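Local coordinates for sensor protein kinase WalK (Staphylococcus aureus, PDB 4YWZ) that probably senses conditions outside the cell through its Cache-type extracellular receptor domain and passes the signal to its histidine kinase part, at residues K24-S29 with G132-E137; E31-E36 with V40-D45; E52-N55 with E61-F64; Q93-L98 with N121-V126. The protein carries 1 engineered substitution. All coordinates share one frame; numbering follows the deposited sequence.

Contacts 1, 3 and 4 are buried and hold helices against one antiparallel sheet, while contact 2 lies at the surface. Contacts 1 and 3 lay helices 7-37 and 46-54 on the same face of the sheet, over the adjacent strands 129-138 and 59-66. Contact 4 sets helix 90-98 on the other face, against strand 114-126. Contacts 1 and 2 share helix 7-37, about 14 Å apart between centres. In the buried contacts apolar atoms and backbone meet directly, and polar groups mostly find partners within a segment or elsewhere in the fold. Contacts 2 and 4 each have a water bridging their segments; contact 2 differs by its CH-pi contact. Contact 1 encloses the others along the chain.

Contact 1. Residues K24-S29 with G132-E137; sequences KQLEIS and GNIYIE
Ile-134 on the strand meets Leu-26 and Glu-27 on the helix. Here the long N-terminal helix 7-37 of this Cache-type domain lies on one face of the central antiparallel sheet, whose strand order is 2-1-5-4-3.

The apolar contact centres on one methyl group. Ile-134 CD1 lies 3.7 Å from Glu-27 CA and 3.8 Å from Glu-27 N, so it rests on the helix backbone itself. The aliphatic start of the glutamate adds CB, 3.9 Å from Ile-134 CD1. Leu-26 comes in obliquely, with its branch point CG 3.9 Å from Ile-134 CD1. Ile-134 sets CG1 beside its own backbone N (chi1 -70°) and runs on extended, which carries CD1 to the helix. Leu-49, Tyr-53 and Ile-62 also pack on Leu-26.

The charged groups pair elsewhere. Glu-27 bends at chi2 (-91°), and its carboxylate leads away from the strand. Its OE1 forms a salt bridge of 3.0 Å with Lys-24 NZ, which comes from above the carboxylate plane. Its OE2 accepts a bond from Lys-125 N and so ties the helix to strand 114-126.

On the strand, Asn-133 and Tyr-135 turn to the other face of the sheet, where helix 90-98 covers them. There Tyr-135 OH donates to the anti lone pair of Glu-137 OE2 over 2.6 Å, and this oxygen lies in the plane of the tyrosine ring.

Contact 2. Residues E31-E36 with V40-D45; sequences EKVYDE and VNAQKD
Tyr-34 and Ala-42 bring the two backbones closest, with their CA atoms 5.3 Å apart. The chain turns back on itself here: helix 7-37 ends, and the short helix 39-42 folds against its last turns. Beyond Ala-42 the chain leaves helical geometry in a tight turn, closed by Asp-45 N bonding to Ala-42 O at 2.7 Å.

Ala-42 CB is at the centre of the contact. It sits over one face of the Tyr-34 ring, 3.9 Å from the centroid and 19° off the normal, as a CH-pi contact. It is displaced toward the CD1 rim, and Val-33 CG1 packs on the same methyl at 3.6 Å. Tyr-34 places its ring there by setting CG beside its backbone N (chi1 -84°). Val-126 of strand 114-126 also touches Tyr-34.

Val-33 CG1 has a polar neighbour as well, Asp-45 OD2, at 3.5 Å. That oxygen has its ionic partner in Lys-37 NZ, at the end of the long helix.

At the far end of the ring, a water joins Tyr-34 OH and Gln-43 OE1. It lies 2.7 Å from Tyr-34 OH, at the ring edge and in its plane, and donates to Gln-43 OE1 at 2.8 Å. The amide plane stands 75° from the ring plane. No hydrogen bond joins the segments directly, so this helix-turn-helix reversal relies on apolar packing around Ala-42, with polar links added through water and Lys-37.

Contact 3. Residues E52-N55 with E61-F64; sequences EYAN and EIRF
Glu-61 OE2 is gripped by three groups: Arg-63 NE within the strand, and Thr-74 OG1 and Asn-79 ND2 from the chain beyond it. Arg-63 takes the carboxylate side-on with two nitrogens. The bond from its NE to Glu-61 OE2 is 2.9 Å and nearly straight at 178°. It lies in the guanidinium plane but meets the oxygen from above the carboxylate plane. The bond from Arg-63 NH2 to Glu-61 OE1 is also 2.9 Å, but more bent (146°), on the syn side.

Ile-62 points to the opposite face of the sheet from Glu-61 and Arg-63. It packs helix 46-54 on strand 59-66 of the antiparallel sheet of this Cache-type domain. Its CG1 lies beside the backbone N (chi1 -52°) and the chain continues extended, which brings CD1 to the helix. That methyl lies 3.8 Å from Tyr-53 CB and 3.8 Å from Ala-54 N. Ala-54 CB is 4.0 Å from Ile-62 CD1. The Tyr-53 ring leads away to Gln-25 and Ser-29 of helix 7-37. Ile-150 of the second subunit also packs on Tyr-53.

The sheet therefore has two chemically distinct faces here. One buries an isoleucine under the helix. On the other, several donors probably stabilise the negative charge of Glu-61.

Contact 4. Residues Q93-L98 with N121-V126; sequences QKALSL and NIPVKV
Ala-95 faces Asn-121 and Pro-123, and its small methyl lets helix 90-98 come close to strand 114-126. The CA atoms of Ala-95 and Pro-123 are 5.8 Å apart.

The direct contacts are all van der Waals. Ala-95 CB lies 4.1 Å from Asn-121 CB and 4.2 Å from Pro-123 CD. The proline ring also lies against the helix backbone, with CB 3.8 Å from Ala-95 O and CG 3.8 Å from Ala-95 O.

No hydrogen bond crosses directly, but one water does the bridging at the end of the helix. It donates to Leu-98 O at 2.8 Å and accepts from Lys-125 NZ at 3.2 Å. The lysine chain is fully extended beyond CB, which brings NZ to the last turn. Lys-125 NZ also bonds to Gly-99 O, so the carbonyls of the last helical residue and of the one just after it are tied, through water or directly, to a positive charge.

The buried amide of Asn-121 is satisfied by other elements. Its OD1 accepts from Asn-133 ND2 on the neighbouring strand, and its ND2 donates to Asn-102 OD1 and Ser-91 OG.

In the fold, helix 90-98 covers the sheet on the side away from helix 7-37. Ala-95 sits over strand 114-126 and also touches Asn-133 of strand 129-138 and Asn-102 of strand 102-109. Ile-122, next to Pro-123, turns the other way and packs on Ile-134.

Contact 1. Residues K24-S29 with G132-E137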
loop_
_atom_site.group_PDB
_atom_site.type_symbol
_atom_site.label_atom_id
_atom_site.label_comp_id
_atom_site.label_asym_id
_atom_site.label_seq_id
_atom_site.Cartn_x
_atom_site.Cartn_y
_atom_site.Cartn_z
ATOM N N LYS A 24 -8.952 12.347 -1.952
ATOM C CA LYS A 24 -9.006 13.831 -1.855
ATOM C C LYS A 24 -8.566 14.411 -3.180
ATOM O O LYS A 24 -9.133 15.352 -3.683
ATOM C CB LYS A 24 -8.167 14.368 -0.731
ATOM C CG LYS A 24 -8.269 15.915 -0.612
ATOM C CD LYS A 24 -9.683 16.485 -0.632
ATOM C CE LYS A 24 -9.683 17.976 -0.205
ATOM N NZ LYS A 24 -11.114 18.366 -0.085
ATOM N N GLN A 25 -7.515 13.887 -3.768
ATOM C CA GLN A 25 -7.092 14.415 -5.018
ATOM C C GLN A 25 -8.074 14.136 -6.141
ATOM O O GLN A 25 -8.270 14.970 -7.019
ATOM C CB GLN A 25 -5.618 13.881 -5.321
ATOM C CG GLN A 25 -4.988 14.706 -6.415
ATOM C CD GLN A 25 -4.658 16.080 -5.962
ATOM O OE1 GLN A 25 -4.191 16.265 -4.840
ATOM N NE2 GLN A 25 -5.090 17.054 -6.730
ATOM N N LEU A 26 -8.763 12.980 -6.157
ATOM C CA LEU A 26 -9.811 12.762 -7.091
ATOM C C LEU A 26 -10.945 13.811 -6.916
ATOM O O LEU A 26 -11.485 14.313 -7.915
ATOM C CB LEU A 26 -10.384 11.356 -6.915
ATOM C CG LEU A 26 -11.579 10.906 -7.745
ATOM C CD1 LEU A 26 -11.370 11.139 -9.187
ATOM C CD2 LEU A 26 -11.960 9.428 -7.454
ATOM N N GLU A 27 -11.269 14.055 -5.663
ATOM C CA GLU A 27 -12.379 15.009 -5.364
ATOM C C GLU A 27 -12.021 16.401 -5.909
ATOM O O GLU A 27 -12.845 17.065 -6.604
ATOM C CB GLU A 27 -12.633 15.066 -3.891
ATOM C CG GLU A 27 -13.783 16.005 -3.473
ATOM C CD GLU A 27 -13.466 17.433 -3.148
ATOM O OE1 GLU A 27 -12.285 17.717 -2.825
ATOM O OE2 GLU A 27 -14.454 18.322 -3.288
ATOM N N ILE A 28 -10.774 16.797 -5.671
ATOM C CA ILE A 28 -10.263 18.113 -6.160
ATOM C C ILE A 28 -10.266 18.152 -7.666
ATOM O O ILE A 28 -10.676 19.146 -8.338
ATOM C CB ILE A 28 -8.841 18.410 -5.598
ATOM C CG1 ILE A 28 -8.886 18.685 -4.102
ATOM C CG2 ILE A 28 -8.189 19.544 -6.436
ATOM C CD1 ILE A 28 -7.516 18.671 -3.440
ATOM N N SER A 29 -9.868 17.056 -8.311
ATOM C CA SER A 29 -9.918 16.954 -9.741
ATOM C C SER A 29 -11.299 17.119 -10.364
ATOM O O SER A 29 -11.436 17.802 -11.376
ATOM C CB SER A 29 -9.249 15.604 -10.292
ATOM O OG SER A 29 -7.912 15.508 -9.715
ATOM N N GLY A 132 -22.310 15.864 -5.181
ATOM C CA GLY A 132 -22.251 14.357 -5.364
ATOM C C GLY A 132 -21.304 13.799 -4.373
ATOM O O GLY A 132 -20.874 14.505 -3.465
ATOM N N ASN A 133 -21.083 12.490 -4.450
ATOM C CA ASN A 133 -20.299 11.783 -3.510
ATOM C C ASN A 133 -19.482 10.718 -4.232
ATOM O O ASN A 133 -19.991 10.081 -5.165
ATOM C CB ASN A 133 -21.184 11.096 -2.453
ATOM C CG ASN A 133 -20.401 10.270 -1.474
ATOM O OD1 ASN A 133 -19.738 10.787 -0.600
ATOM N ND2 ASN A 133 -20.456 8.917 -1.678
ATOM N N ILE A 134 -18.236 10.603 -3.783
ATOM C CA ILE A 134 -17.342 9.548 -4.281
ATOM C C ILE A 134 -17.440 8.429 -3.234
ATOM O O ILE A 134 -17.139 8.636 -2.035
ATOM C CB ILE A 134 -15.864 10.073 -4.346
ATOM C CG1 ILE A 134 -15.743 11.117 -5.462
ATOM C CG2 ILE A 134 -14.881 8.883 -4.488
ATOM C CD1 ILE A 134 -14.458 11.951 -5.345
ATOM N N TYR A 135 -17.864 7.230 -3.640
ATOM C CA TYR A 135 -17.948 6.047 -2.825
ATOM C C TYR A 135 -16.837 5.078 -3.286
ATOM O O TYR A 135 -16.727 4.817 -4.466
ATOM C CB TYR A 135 -19.305 5.394 -3.124
ATOM C CG TYR A 135 -19.511 3.964 -2.632
ATOM C CD1 TYR A 135 -19.224 2.927 -3.464
ATOM C CD2 TYR A 135 -20.067 3.694 -1.391
ATOM C CE1 TYR A 135 -19.453 1.602 -3.070
ATOM C CE2 TYR A 135 -20.349 2.410 -1.002
ATOM C CZ TYR A 135 -19.976 1.352 -1.856
ATOM O OH TYR A 135 -20.157 0.016 -1.491
ATOM N N ILE A 136 -16.054 4.615 -2.356
ATOM C CA ILE A 136 -14.906 3.753 -2.639
ATOM C C ILE A 136 -15.024 2.504 -1.788
ATOM O O ILE A 136 -15.220 2.553 -0.590
ATOM C CB ILE A 136 -13.605 4.445 -2.355
ATOM C CG1 ILE A 136 -13.450 5.658 -3.225
ATOM C CG2 ILE A 136 -12.425 3.487 -2.542
ATOM C CD1 ILE A 136 -12.239 6.476 -2.890
ATOM N N GLU A 137 -14.904 1.333 -2.464
ATOM C CA GLU A 137 -14.654 0.003 -1.787
ATOM C C GLU A 137 -13.164 -0.288 -1.976
ATOM O O GLU A 137 -12.646 -0.295 -3.121
ATOM C CB GLU A 137 -15.476 -1.143 -2.380
ATOM C CG GLU A 137 -16.939 -0.999 -2.120
ATOM C CD GLU A 137 -17.816 -2.166 -2.699
ATOM O OE1 GLU A 137 -17.215 -3.139 -3.245
ATOM O OE2 GLU A 137 -19.050 -1.944 -2.697
#

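Contact 2. Residues E31-E36 with V40-D45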
loop_
_atom_site.group_PDB
_atom_site.type_symbol
_atom_site.label_atom_id
_atom_site.label_comp_id
_atom_site.label_asym_id
_atom_site.label_seq_id
_atom_site.Cartn_x
_atom_site.Cartn_y
_atom_site.Cartn_z
ATOM N N GLU A 31 -13.816 18.542 -8.898
ATOM C CA GLU A 31 -14.285 19.911 -8.592
ATOM C C GLU A 31 -13.752 20.872 -9.662
ATOM O O GLU A 31 -14.496 21.713 -10.206
ATOM C CB GLU A 31 -13.823 20.297 -7.216
ATOM C CG GLU A 31 -13.972 21.772 -6.859
ATOM C CD GLU A 31 -13.558 22.076 -5.446
ATOM O OE1 GLU A 31 -13.000 21.168 -4.789
ATOM O OE2 GLU A 31 -13.899 23.197 -4.931
ATOM N N LYS A 32 -12.510 20.698 -10.055
ATOM C CA LYS A 32 -11.850 21.614 -11.033
ATOM C C LYS A 32 -12.517 21.506 -12.374
ATOM O O LYS A 32 -12.689 22.529 -13.046
ATOM C CB LYS A 32 -10.340 21.305 -11.101
ATOM C CG LYS A 32 -9.706 21.751 -9.813
ATOM C CD LYS A 32 -8.197 21.976 -9.858
ATOM C CE LYS A 32 -7.748 22.563 -8.517
ATOM N NZ LYS A 32 -6.296 22.344 -8.279
ATOM N N VAL A 33 -12.924 20.305 -12.784
ATOM C CA VAL A 33 -13.612 20.158 -14.032
ATOM C C VAL A 33 -14.956 20.907 -14.058
ATOM O O VAL A 33 -15.302 21.572 -15.046
ATOM C CB VAL A 33 -13.840 18.689 -14.438
ATOM C CG1 VAL A 33 -14.368 18.658 -15.832
ATOM C CG2 VAL A 33 -12.516 17.992 -14.481
ATOM N N TYR A 34 -15.690 20.855 -12.939
ATOM C CA TYR A 34 -16.919 21.687 -12.818
ATOM C C TYR A 34 -16.644 23.208 -12.884
ATOM O O TYR A 34 -17.347 23.920 -13.600
ATOM C CB TYR A 34 -17.602 21.365 -11.501
ATOM C CG TYR A 34 -18.492 20.138 -11.607
ATOM C CD1 TYR A 34 -17.937 18.880 -11.659
ATOM C CD2 TYR A 34 -19.822 20.237 -11.658
ATOM C CE1 TYR A 34 -18.736 17.726 -11.801
ATOM C CE2 TYR A 34 -20.655 19.107 -11.778
ATOM C CZ TYR A 34 -20.099 17.855 -11.843
ATOM O OH TYR A 34 -20.965 16.762 -11.941
ATOM N N ASP A 35 -15.616 23.653 -12.184
ATOM C CA ASP A 35 -15.232 25.097 -12.129
ATOM C C ASP A 35 -14.854 25.540 -13.541
ATOM O O ASP A 35 -15.126 26.662 -13.948
ATOM C CB ASP A 35 -14.057 25.329 -11.252
ATOM C CG ASP A 35 -14.344 25.180 -9.768
ATOM O OD1 ASP A 35 -15.477 25.415 -9.356
ATOM O OD2 ASP A 35 -13.354 24.926 -9.052
ATOM N N GLU A 36 -14.306 24.625 -14.339
ATOM C CA GLU A 36 -13.795 25.041 -15.639
ATOM C C GLU A 36 -14.806 24.932 -16.723
ATOM O O GLU A 36 -14.847 25.822 -17.598
ATOM C CB GLU A 36 -12.544 24.278 -15.993
ATOM C CG GLU A 36 -11.361 24.695 -15.115
ATOM C CD GLU A 36 -10.067 23.932 -15.422
ATOM O OE1 GLU A 36 -9.993 23.267 -16.498
ATOM O OE2 GLU A 36 -9.140 24.002 -14.573
ATOM N N VAL A 40 -22.879 20.555 -17.002
ATOM C CA VAL A 40 -23.308 19.667 -18.130
ATOM C C VAL A 40 -22.095 19.025 -18.808
ATOM O O VAL A 40 -22.020 17.803 -18.974
ATOM C CB VAL A 40 -24.097 20.502 -19.172
ATOM C CG1 VAL A 40 -24.270 19.734 -20.492
ATOM C CG2 VAL A 40 -25.433 20.873 -18.584
ATOM N N ASN A 41 -21.114 19.834 -19.107
ATOM C CA ASN A 41 -19.922 19.285 -19.793
ATOM C C ASN A 41 -18.951 18.573 -18.876
ATOM O O ASN A 41 -18.180 17.726 -19.325
ATOM C CB ASN A 41 -19.226 20.381 -20.595
ATOM C CG ASN A 41 -20.040 20.809 -21.832
ATOM O OD1 ASN A 41 -20.826 20.059 -22.388
ATOM N ND2 ASN A 41 -19.840 22.020 -22.241
ATOM N N ALA A 42 -18.891 18.937 -17.605
ATOM C CA ALA A 42 -17.956 18.247 -16.698
ATOM C C ALA A 42 -18.344 16.806 -16.493
ATOM O O ALA A 42 -17.446 15.903 -16.366
ATOM C CB ALA A 42 -17.925 18.912 -15.356
ATOM N N GLN A 43 -19.676 16.601 -16.401
ATOM C CA GLN A 43 -20.256 15.312 -15.952
ATOM C C GLN A 43 -19.917 14.178 -16.949
ATOM O O GLN A 43 -20.262 13.023 -16.723
ATOM C CB GLN A 43 -21.783 15.392 -15.534
ATOM C CG GLN A 43 -22.077 14.369 -14.392
ATOM C CD GLN A 43 -23.502 14.323 -13.717
ATOM O OE1 GLN A 43 -23.699 14.498 -12.422
ATOM N NE2 GLN A 43 -24.488 13.949 -14.545
ATOM N N LYS A 44 -19.193 14.497 -18.011
ATOM C CA LYS A 44 -18.704 13.503 -18.949
ATOM C C LYS A 44 -17.210 13.169 -18.801
ATOM O O LYS A 44 -16.737 12.211 -19.407
ATOM C CB LYS A 44 -18.969 13.969 -20.384
ATOM C CG LYS A 44 -20.407 14.413 -20.617
ATOM C CD LYS A 44 -20.511 15.881 -21.020
ATOM C CE LYS A 44 -20.267 16.086 -22.527
ATOM N NZ LYS A 44 -21.175 17.126 -23.108
ATOM N N ASP A 45 -16.470 13.968 -18.019
ATOM C CA ASP A 45 -15.041 13.735 -17.775
ATOM C C ASP A 45 -14.891 12.936 -16.429
ATOM O O ASP A 45 -13.760 12.537 -16.093
ATOM C CB ASP A 45 -14.258 15.036 -17.581
ATOM C CG ASP A 45 -14.140 15.860 -18.873
ATOM O OD1 ASP A 45 -14.587 15.371 -19.924
ATOM O OD2 ASP A 45 -13.520 16.932 -18.809
HETATM O O HOH W 1 -23.671 17.180 -11.785
#

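Contact 3. Residues E52-N55 with E61-F64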
loop_
_atom_site.group_PDB
_atom_site.type_symbol
_atom_site.label_atom_id
_atom_site.label_comp_id
_atom_site.label_asym_id
_atom_site.label_seq_id
_atom_site.Cartn_x
_atom_site.Cartn_y
_atom_site.Cartn_z
ATOM N N GLU A 52 -8.943 6.108 -13.759
ATOM C CA GLU A 52 -7.516 6.288 -13.477
ATOM C C GLU A 52 -7.222 5.963 -12.056
ATOM O O GLU A 52 -6.259 5.286 -11.719
ATOM C CB GLU A 52 -7.097 7.710 -13.714
ATOM C CG GLU A 52 -7.010 8.091 -15.176
ATOM C CD GLU A 52 -6.762 9.582 -15.400
ATOM O OE1 GLU A 52 -6.699 10.377 -14.436
ATOM O OE2 GLU A 52 -6.558 9.942 -16.577
ATOM N N TYR A 53 -8.030 6.509 -11.135
ATOM C CA TYR A 53 -7.841 6.267 -9.761
ATOM C C TYR A 53 -8.033 4.790 -9.298
ATOM O O TYR A 53 -7.320 4.345 -8.325
ATOM C CB TYR A 53 -8.680 7.283 -8.902
ATOM C CG TYR A 53 -8.041 8.658 -8.838
ATOM C CD1 TYR A 53 -7.400 9.073 -7.712
ATOM C CD2 TYR A 53 -8.106 9.519 -9.882
ATOM C CE1 TYR A 53 -6.755 10.314 -7.639
ATOM C CE2 TYR A 53 -7.461 10.740 -9.822
ATOM C CZ TYR A 53 -6.856 11.127 -8.685
ATOM O OH TYR A 53 -6.270 12.373 -8.628
ATOM N N ALA A 54 -8.989 4.130 -9.927
ATOM C CA ALA A 54 -9.367 2.788 -9.504
ATOM C C ALA A 54 -8.323 1.789 -9.976
ATOM O O ALA A 54 -8.342 0.645 -9.526
ATOM C CB ALA A 54 -10.744 2.381 -10.003
ATOM N N ASN A 55 -7.414 2.240 -10.805
ATOM C CA ASN A 55 -6.294 1.344 -11.207
ATOM C C ASN A 55 -5.408 0.984 -10.059
ATOM O O ASN A 55 -4.639 0.019 -10.146
ATOM C CB ASN A 55 -5.426 2.066 -12.234
ATOM C CG ASN A 55 -4.599 1.117 -13.030
ATOM O OD1 ASN A 55 -3.362 1.130 -12.950
ATOM N ND2 ASN A 55 -5.284 0.249 -13.796
ATOM N N GLU A 61 -13.537 -0.689 -6.253
ATOM C CA GLU A 61 -14.481 0.032 -7.108
ATOM C C GLU A 61 -14.643 1.462 -6.606
ATOM O O GLU A 61 -14.505 1.685 -5.423
ATOM C CB GLU A 61 -15.813 -0.602 -6.988
ATOM C CG GLU A 61 -16.858 -0.084 -8.007
ATOM C CD GLU A 61 -18.242 -0.760 -7.888
ATOM O OE1 GLU A 61 -18.481 -1.624 -7.026
ATOM O OE2 GLU A 61 -19.146 -0.328 -8.615
ATOM N N ILE A 62 -14.815 2.396 -7.537
ATOM C CA ILE A 62 -15.190 3.757 -7.193
ATOM C C ILE A 62 -16.512 3.980 -7.902
ATOM O O ILE A 62 -16.670 3.660 -9.112
ATOM C CB ILE A 62 -14.161 4.797 -7.617
ATOM C CG1 ILE A 62 -12.756 4.441 -7.111
ATOM C CG2 ILE A 62 -14.654 6.176 -7.147
ATOM C CD1 ILE A 62 -11.657 5.419 -7.555
ATOM N N ARG A 63 -17.501 4.651 -7.213
ATOM C CA ARG A 63 -18.731 5.132 -7.853
ATOM C C ARG A 63 -18.814 6.649 -7.599
ATOM O O ARG A 63 -18.364 7.151 -6.580
ATOM C CB ARG A 63 -19.952 4.510 -7.297
ATOM C CG ARG A 63 -19.924 2.956 -7.323
ATOM C CD ARG A 63 -21.090 2.273 -6.660
ATOM N NE ARG A 63 -20.894 0.823 -6.662
ATOM C CZ ARG A 63 -21.493 -0.016 -5.822
ATOM N NH1 ARG A 63 -22.466 0.423 -4.973
ATOM N NH2 ARG A 63 -21.158 -1.310 -5.859
ATOM N N PHE A 64 -19.389 7.353 -8.549
ATOM C CA PHE A 64 -19.826 8.735 -8.377
ATOM C C PHE A 64 -21.353 8.776 -8.404
ATOM O O PHE A 64 -22.005 8.228 -9.257
ATOM C CB PHE A 64 -19.225 9.679 -9.427
ATOM C CG PHE A 64 -19.693 11.119 -9.260
ATOM C CD1 PHE A 64 -19.177 11.908 -8.293
ATOM C CD2 PHE A 64 -20.803 11.594 -10.033
ATOM C CE1 PHE A 64 -19.676 13.217 -8.055
ATOM C CE2 PHE A 64 -21.305 12.888 -9.762
ATOM C CZ PHE A 64 -20.699 13.676 -8.817
#

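Contact 4. Residues Q93-L98 with N121-V126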
loop_
_atom_site.group_PDB
_atom_site.type_symbol
_atom_site.label_atom_id
_atom_site.label_comp_id
_atom_site.label_asym_id
_atom_site.label_seq_id
_atom_site.Cartn_x
_atom_site.Cartn_y
_atom_site.Cartn_z
ATOM N N GLN A 93 -25.890 8.884 1.923
ATOM C CA GLN A 93 -26.851 9.939 2.358
ATOM C C GLN A 93 -26.214 10.833 3.409
ATOM O O GLN A 93 -26.405 12.072 3.325
ATOM C CB GLN A 93 -28.149 9.308 2.875
ATOM C CG GLN A 93 -28.960 8.559 1.833
ATOM C CD GLN A 93 -30.090 7.544 2.285
ATOM O OE1 GLN A 93 -30.059 6.951 3.331
ATOM N NE2 GLN A 93 -31.002 7.300 1.392
ATOM N N LYS A 94 -25.508 10.219 4.376
ATOM C CA LYS A 94 -24.858 10.949 5.438
ATOM C C LYS A 94 -23.820 11.945 4.829
ATOM O O LYS A 94 -23.755 13.128 5.132
ATOM C CB LYS A 94 -24.345 10.111 6.543
ATOM C CG LYS A 94 -23.684 10.845 7.647
ATOM C CD LYS A 94 -23.214 9.879 8.737
ATOM C CE LYS A 94 -22.759 10.647 9.933
ATOM N NZ LYS A 94 -21.821 9.908 10.802
ATOM N N ALA A 95 -22.966 11.459 3.947
ATOM C CA ALA A 95 -21.972 12.366 3.306
ATOM C C ALA A 95 -22.589 13.485 2.518
ATOM O O ALA A 95 -22.139 14.623 2.566
ATOM C CB ALA A 95 -21.090 11.522 2.380
ATOM N N LEU A 96 -23.613 13.162 1.757
ATOM C CA LEU A 96 -24.316 14.156 0.930
ATOM C C LEU A 96 -24.940 15.241 1.833
ATOM O O LEU A 96 -24.931 16.449 1.454
ATOM C CB LEU A 96 -25.366 13.492 0.108
ATOM C CG LEU A 96 -24.954 12.660 -1.097
ATOM C CD1 LEU A 96 -26.151 11.966 -1.658
ATOM C CD2 LEU A 96 -24.180 13.397 -2.225
ATOM N N SER A 97 -25.552 14.809 2.910
ATOM C CA SER A 97 -26.253 15.798 3.851
ATOM C C SER A 97 -25.403 16.628 4.675
ATOM O O SER A 97 -25.744 17.762 4.975
ATOM C CB SER A 97 -27.208 15.090 4.839
ATOM O OG SER A 97 -28.181 14.411 4.081
ATOM N N LEU A 98 -24.369 16.043 5.207
ATOM C CA LEU A 98 -23.422 16.694 6.109
ATOM C C LEU A 98 -22.317 17.380 5.374
ATOM O O LEU A 98 -21.656 18.273 5.951
ATOM C CB LEU A 98 -22.856 15.746 7.132
ATOM C CG LEU A 98 -23.821 15.034 8.117
ATOM C CD1 LEU A 98 -23.101 14.135 9.065
ATOM C CD2 LEU A 98 -24.584 16.110 8.874
ATOM N N ASN A 121 -16.494 7.271 1.878
ATOM C CA ASN A 121 -17.204 8.232 1.135
ATOM C C ASN A 121 -16.600 9.661 1.368
ATOM O O ASN A 121 -16.327 10.056 2.505
ATOM C CB ASN A 121 -18.636 8.327 1.654
ATOM C CG ASN A 121 -19.465 7.133 1.304
ATOM O OD1 ASN A 121 -19.624 6.846 0.135
ATOM N ND2 ASN A 121 -19.964 6.467 2.275
ATOM N N ILE A 122 -16.392 10.334 0.244
ATOM C CA ILE A 122 -15.997 11.765 0.266
ATOM C C ILE A 122 -16.911 12.554 -0.635
ATOM O O ILE A 122 -17.075 12.299 -1.812
ATOM C CB ILE A 122 -14.500 12.002 -0.054
ATOM C CG1 ILE A 122 -14.213 13.525 0.028
ATOM C CG2 ILE A 122 -14.070 11.385 -1.346
ATOM C CD1 ILE A 122 -12.746 13.885 -0.062
ATOM N N PRO A 123 -17.612 13.532 -0.025
ATOM C CA PRO A 123 -18.467 14.349 -0.863
ATOM C C PRO A 123 -17.644 15.290 -1.748
ATOM O O PRO A 123 -16.607 15.761 -1.302
ATOM C CB PRO A 123 -19.281 15.197 0.174
ATOM C CG PRO A 123 -18.570 15.170 1.445
ATOM C CD PRO A 123 -17.723 13.876 1.395
ATOM N N VAL A 124 -18.163 15.548 -2.929
ATOM C CA VAL A 124 -17.590 16.452 -3.930
ATOM C C VAL A 124 -18.292 17.799 -3.768
ATOM O O VAL A 124 -19.502 17.830 -3.796
ATOM C CB VAL A 124 -17.657 15.948 -5.351
ATOM C CG1 VAL A 124 -16.986 16.923 -6.299
ATOM C CG2 VAL A 124 -17.041 14.544 -5.440
ATOM N N LYS A 125 -17.488 18.847 -3.486
ATOM C CA LYS A 125 -18.059 20.241 -3.307
ATOM C C LYS A 125 -17.562 21.121 -4.406
ATOM O O LYS A 125 -16.369 21.061 -4.794
ATOM C CB LYS A 125 -17.698 20.827 -1.975
ATOM C CG LYS A 125 -18.274 20.062 -0.798
ATOM C CD LYS A 125 -17.913 20.684 0.480
ATOM C CE LYS A 125 -18.577 19.974 1.609
ATOM N NZ LYS A 125 -18.148 20.570 2.897
ATOM N N VAL A 126 -18.465 21.937 -4.977
ATOM C CA VAL A 126 -18.085 22.935 -5.943
ATOM C C VAL A 126 -18.693 24.245 -5.365
ATOM O O VAL A 126 -19.855 24.261 -4.979
ATOM C CB VAL A 126 -18.720 22.681 -7.257
ATOM C CG1 VAL A 126 -18.422 23.825 -8.249
ATOM C CG2 VAL A 126 -18.258 21.312 -7.767
HETATM O O HOH W 2 -19.810 20.333 5.572
#